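Local coordinates for protein X-PRO dipeptidase (Streptococcus pyogenes M1 GAS, PDB 3O5V) that probably cleaves Xaa-Pro dipeptides as a manganese-dependent prolidase of family M24B, this chain being its N-terminal creatinase/prolidase domain, at residues Q42-V47 against E84-V89. Sequence-based numbering, arbitrary orientation.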
ATOM      1  N   GLN A  42       9.258  -2.943   6.550  1.00 27.85           N
ATOM      2  CA  GLN A  42       8.335  -2.622   5.458  1.00 27.05           C
ATOM      3  C   GLN A  42       7.009  -2.015   5.933  1.00 26.44           C
ATOM      4  O   GLN A  42       6.474  -2.405   6.964  1.00 26.53           O
ATOM      5  CB  GLN A  42       8.069  -3.873   4.620  1.00 27.35           C
ATOM      6  CG  GLN A  42       9.353  -4.507   4.046  1.00 27.26           C
ATOM      7  CD  GLN A  42      10.071  -3.610   3.036  1.00 30.27           C
ATOM      8  OE1 GLN A  42       9.450  -2.788   2.354  1.00 29.50           O
ATOM      9  NE2 GLN A  42      11.392  -3.781   2.927  1.00 30.43           N
ATOM     10  N   LEU A  43       6.490  -1.079   5.142  1.00 25.14           N
ATOM     11  CA  LEU A  43       5.189  -0.441   5.357  1.00 24.54           C
ATOM     12  C   LEU A  43       4.566  -0.208   3.983  1.00 23.73           C
ATOM     13  O   LEU A  43       5.187   0.429   3.145  1.00 23.44           O
ATOM     14  CB  LEU A  43       5.380   0.902   6.074  1.00 24.01           C
ATOM     15  CG  LEU A  43       4.205   1.881   6.074  1.00 24.23           C
ATOM     16  CD1 LEU A  43       3.076   1.357   6.970  1.00 23.65           C
ATOM     17  CD2 LEU A  43       4.681   3.266   6.507  1.00 25.63           C
ATOM     18  N   PHE A  44       3.357  -0.733   3.749  1.00 23.25           N
ATOM     19  CA  PHE A  44       2.625  -0.477   2.492  1.00 23.44           C
ATOM     20  C   PHE A  44       1.130  -0.355   2.739  1.00 23.59           C
ATOM     21  O   PHE A  44       0.561  -1.083   3.580  1.00 23.88           O
ATOM     22  CB  PHE A  44       2.832  -1.594   1.438  1.00 23.38           C
ATOM     23  CG  PHE A  44       4.244  -1.745   0.949  1.00 24.02           C
ATOM     24  CD1 PHE A  44       4.822  -0.779   0.118  1.00 24.43           C
ATOM     25  CD2 PHE A  44       4.988  -2.890   1.278  1.00 24.10           C
ATOM     26  CE1 PHE A  44       6.137  -0.935  -0.351  1.00 24.20           C
ATOM     27  CE2 PHE A  44       6.298  -3.048   0.829  1.00 24.81           C
ATOM     28  CZ  PHE A  44       6.874  -2.075   0.006  1.00 24.63           C
ATOM     29  N   LEU A  45       0.498   0.571   2.025  1.00 23.05           N
ATOM     30  CA  LEU A  45      -0.962   0.603   1.939  1.00 22.65           C
ATOM     31  C   LEU A  45      -1.412   0.198   0.533  1.00 22.83           C
ATOM     32  O   LEU A  45      -1.091   0.863  -0.446  1.00 23.03           O
ATOM     33  CB  LEU A  45      -1.515   1.996   2.297  1.00 22.80           C
ATOM     34  CG  LEU A  45      -3.036   2.159   2.168  1.00 23.21           C
ATOM     35  CD1 LEU A  45      -3.788   1.289   3.194  1.00 21.72           C
ATOM     36  CD2 LEU A  45      -3.465   3.596   2.327  1.00 21.87           C
ATOM     37  N   PHE A  46      -2.151  -0.904   0.450  1.00 22.02           N
ATOM     38  CA  PHE A  46      -2.620  -1.443  -0.835  1.00 23.25           C
ATOM     39  C   PHE A  46      -4.060  -1.014  -1.058  1.00 23.31           C
ATOM     40  O   PHE A  46      -4.970  -1.467  -0.340  1.00 24.83           O
ATOM     41  CB  PHE A  46      -2.527  -2.975  -0.825  1.00 22.59           C
ATOM     42  CG  PHE A  46      -1.117  -3.496  -0.726  1.00 23.69           C
ATOM     43  CD1 PHE A  46      -0.315  -3.594  -1.871  1.00 24.45           C
ATOM     44  CD2 PHE A  46      -0.578  -3.856   0.506  1.00 25.94           C
ATOM     45  CE1 PHE A  46       0.998  -4.061  -1.786  1.00 24.13           C
ATOM     46  CE2 PHE A  46       0.732  -4.337   0.605  1.00 25.50           C
ATOM     47  CZ  PHE A  46       1.523  -4.437  -0.538  1.00 25.44           C
ATOM     48  N   VAL A  47      -4.271  -0.132  -2.029  1.00 22.74           N
ATOM     49  CA  VAL A  47      -5.628   0.327  -2.357  1.00 22.98           C
ATOM     50  C   VAL A  47      -6.072  -0.250  -3.706  1.00 23.54           C
ATOM     51  O   VAL A  47      -5.730   0.267  -4.777  1.00 22.98           O
ATOM     52  CB  VAL A  47      -5.737   1.881  -2.341  1.00 22.72           C
ATOM     53  CG1 VAL A  47      -7.173   2.326  -2.570  1.00 22.23           C
ATOM     54  CG2 VAL A  47      -5.196   2.440  -1.024  1.00 21.73           C
ATOM     55  N   GLU A  84       7.147 -12.591   0.925  1.00 30.02           N
ATOM     56  CA  GLU A  84       6.347 -13.819   0.990  1.00 30.47           C
ATOM     57  C   GLU A  84       5.075 -13.586   1.782  1.00 29.71           C
ATOM     58  O   GLU A  84       4.013 -14.071   1.406  1.00 29.40           O
ATOM     59  CB  GLU A  84       7.155 -14.960   1.618  1.00 31.02           C
ATOM     60  CG  GLU A  84       8.427 -15.271   0.840  1.00 34.54           C
ATOM     61  CD  GLU A  84       9.202 -16.492   1.342  1.00 41.93           C
ATOM     62  OE1 GLU A  84       8.967 -16.960   2.484  1.00 44.80           O
ATOM     63  OE2 GLU A  84      10.066 -16.980   0.573  1.00 45.48           O
ATOM     64  N   LYS A  85       5.182 -12.831   2.874  1.00 29.04           N
ATOM     65  CA  LYS A  85       4.016 -12.542   3.703  1.00 29.04           C
ATOM     66  C   LYS A  85       2.957 -11.717   2.953  1.00 28.20           C
ATOM     67  O   LYS A  85       1.768 -12.016   3.017  1.00 27.83           O
ATOM     68  CB  LYS A  85       4.437 -11.853   5.008  1.00 28.96           C
ATOM     69  CG  LYS A  85       3.302 -11.662   6.019  1.00 29.91           C
ATOM     70  CD  LYS A  85       2.811 -12.977   6.636  1.00 32.70           C
ATOM     71  CE  LYS A  85       1.945 -12.703   7.860  1.00 34.67           C
ATOM     72  NZ  LYS A  85       1.458 -13.950   8.505  1.00 36.85           N
ATOM     73  N   ILE A  86       3.383 -10.686   2.232  1.00 28.41           N
ATOM     74  CA  ILE A  86       2.442  -9.892   1.431  1.00 28.08           C
ATOM     75  C   ILE A  86       1.686 -10.789   0.442  1.00 28.96           C
ATOM     76  O   ILE A  86       0.457 -10.707   0.315  1.00 28.41           O
ATOM     77  CB  ILE A  86       3.158  -8.767   0.661  1.00 27.71           C
ATOM     78  CG1 ILE A  86       3.698  -7.724   1.645  1.00 26.99           C
ATOM     79  CG2 ILE A  86       2.205  -8.138  -0.376  1.00 26.77           C
ATOM     80  CD1 ILE A  86       4.854  -6.842   1.091  1.00 26.65           C
ATOM     81  N   LYS A  87       2.439 -11.627  -0.265  1.00 29.98           N
ATOM     82  CA  LYS A  87       1.862 -12.628  -1.164  1.00 31.73           C
ATOM     83  C   LYS A  87       0.840 -13.511  -0.429  1.00 32.09           C
ATOM     84  O   LYS A  87      -0.231 -13.787  -0.962  1.00 32.64           O
ATOM     85  CB  LYS A  87       2.974 -13.483  -1.805  1.00 32.44           C
ATOM     86  CG  LYS A  87       2.477 -14.619  -2.729  1.00 34.62           C
ATOM     87  CD  LYS A  87       1.699 -14.081  -3.920  1.00 38.03           C
ATOM     88  CE  LYS A  87       1.192 -15.225  -4.817  1.00 40.50           C
ATOM     89  NZ  LYS A  87       0.416 -14.709  -5.978  1.00 41.96           N
ATOM     90  N   ALA A  88       1.163 -13.920   0.797  1.00 32.71           N
ATOM     91  CA  ALA A  88       0.298 -14.815   1.574  1.00 32.84           C
ATOM     92  C   ALA A  88      -0.996 -14.148   2.053  1.00 33.12           C
ATOM     93  O   ALA A  88      -2.048 -14.802   2.090  1.00 33.25           O
ATOM     94  CB  ALA A  88       1.067 -15.413   2.764  1.00 33.07           C
ATOM     95  N   VAL A  89      -0.937 -12.853   2.392  1.00 32.58           N
ATOM     96  CA  VAL A  89      -2.087 -12.174   3.031  1.00 32.39           C
ATOM     97  C   VAL A  89      -3.030 -11.397   2.096  1.00 32.55           C
ATOM     98  O   VAL A  89      -4.199 -11.192   2.433  1.00 32.43           O
ATOM     99  CB  VAL A  89      -1.667 -11.245   4.220  1.00 32.04           C
ATOM    100  CG1 VAL A  89      -0.839 -12.010   5.234  1.00 32.73           C
ATOM    101  CG2 VAL A  89      -0.927  -9.978   3.727  1.00 31.95           C
TER
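A helix packed on one face of the central mixed sheet makes this contact: Ile86, on helix 82-89, reaches across to Phe44 and Phe46 of strand 44-48. The two aromatic residues are two positions apart on the strand, and both point their CB toward the helix. Ile86 meets them with different branches. Its CD1 methyl, at the end of the longer arm, comes obliquely to the Phe44 ring, lying 4.0 Å from Phe44 CD2 and 4.1 Å from Phe44 CE2. The short branch serves the other ring: Ile86 CG2 is 3.8 Å from Phe46 CZ, with Phe46 CE2 a little farther off, again on an oblique approach. The split follows from chi1 of Ile86 (-68°), which sets CG1 anti to the carbonyl carbon and CG2 anti to the backbone N, while the extended chi2 (159°) carries CD1 out to Phe44. The side chain of each phenylalanine crosses that of Ile86 at about a right angle. No hydrogen bond links the two segments, and the backbones stay well apart, with 9.5 Å between Phe44 CA and Ile86 CA; the apolar side chains alone bridge the gap between them. About 120 Å² is buried between the segments, and all three touching residues are buried in the domain. Phe56 of the adjacent strand 54-58 also touches both Ile86 and Phe46, and Ile21 of strand 19-22 lies against both phenylalanines, extending the apolar layer to the strands flanking 44-48. Leu45, between the two rings in sequence, packs instead on Ile28 of helix 25-32, which lies against the other face. Helices on both faces of a mixed sheet, joined to it through layers of apolar side chains, are typical of the alpha/beta creatinase/prolidase N-terminal domain.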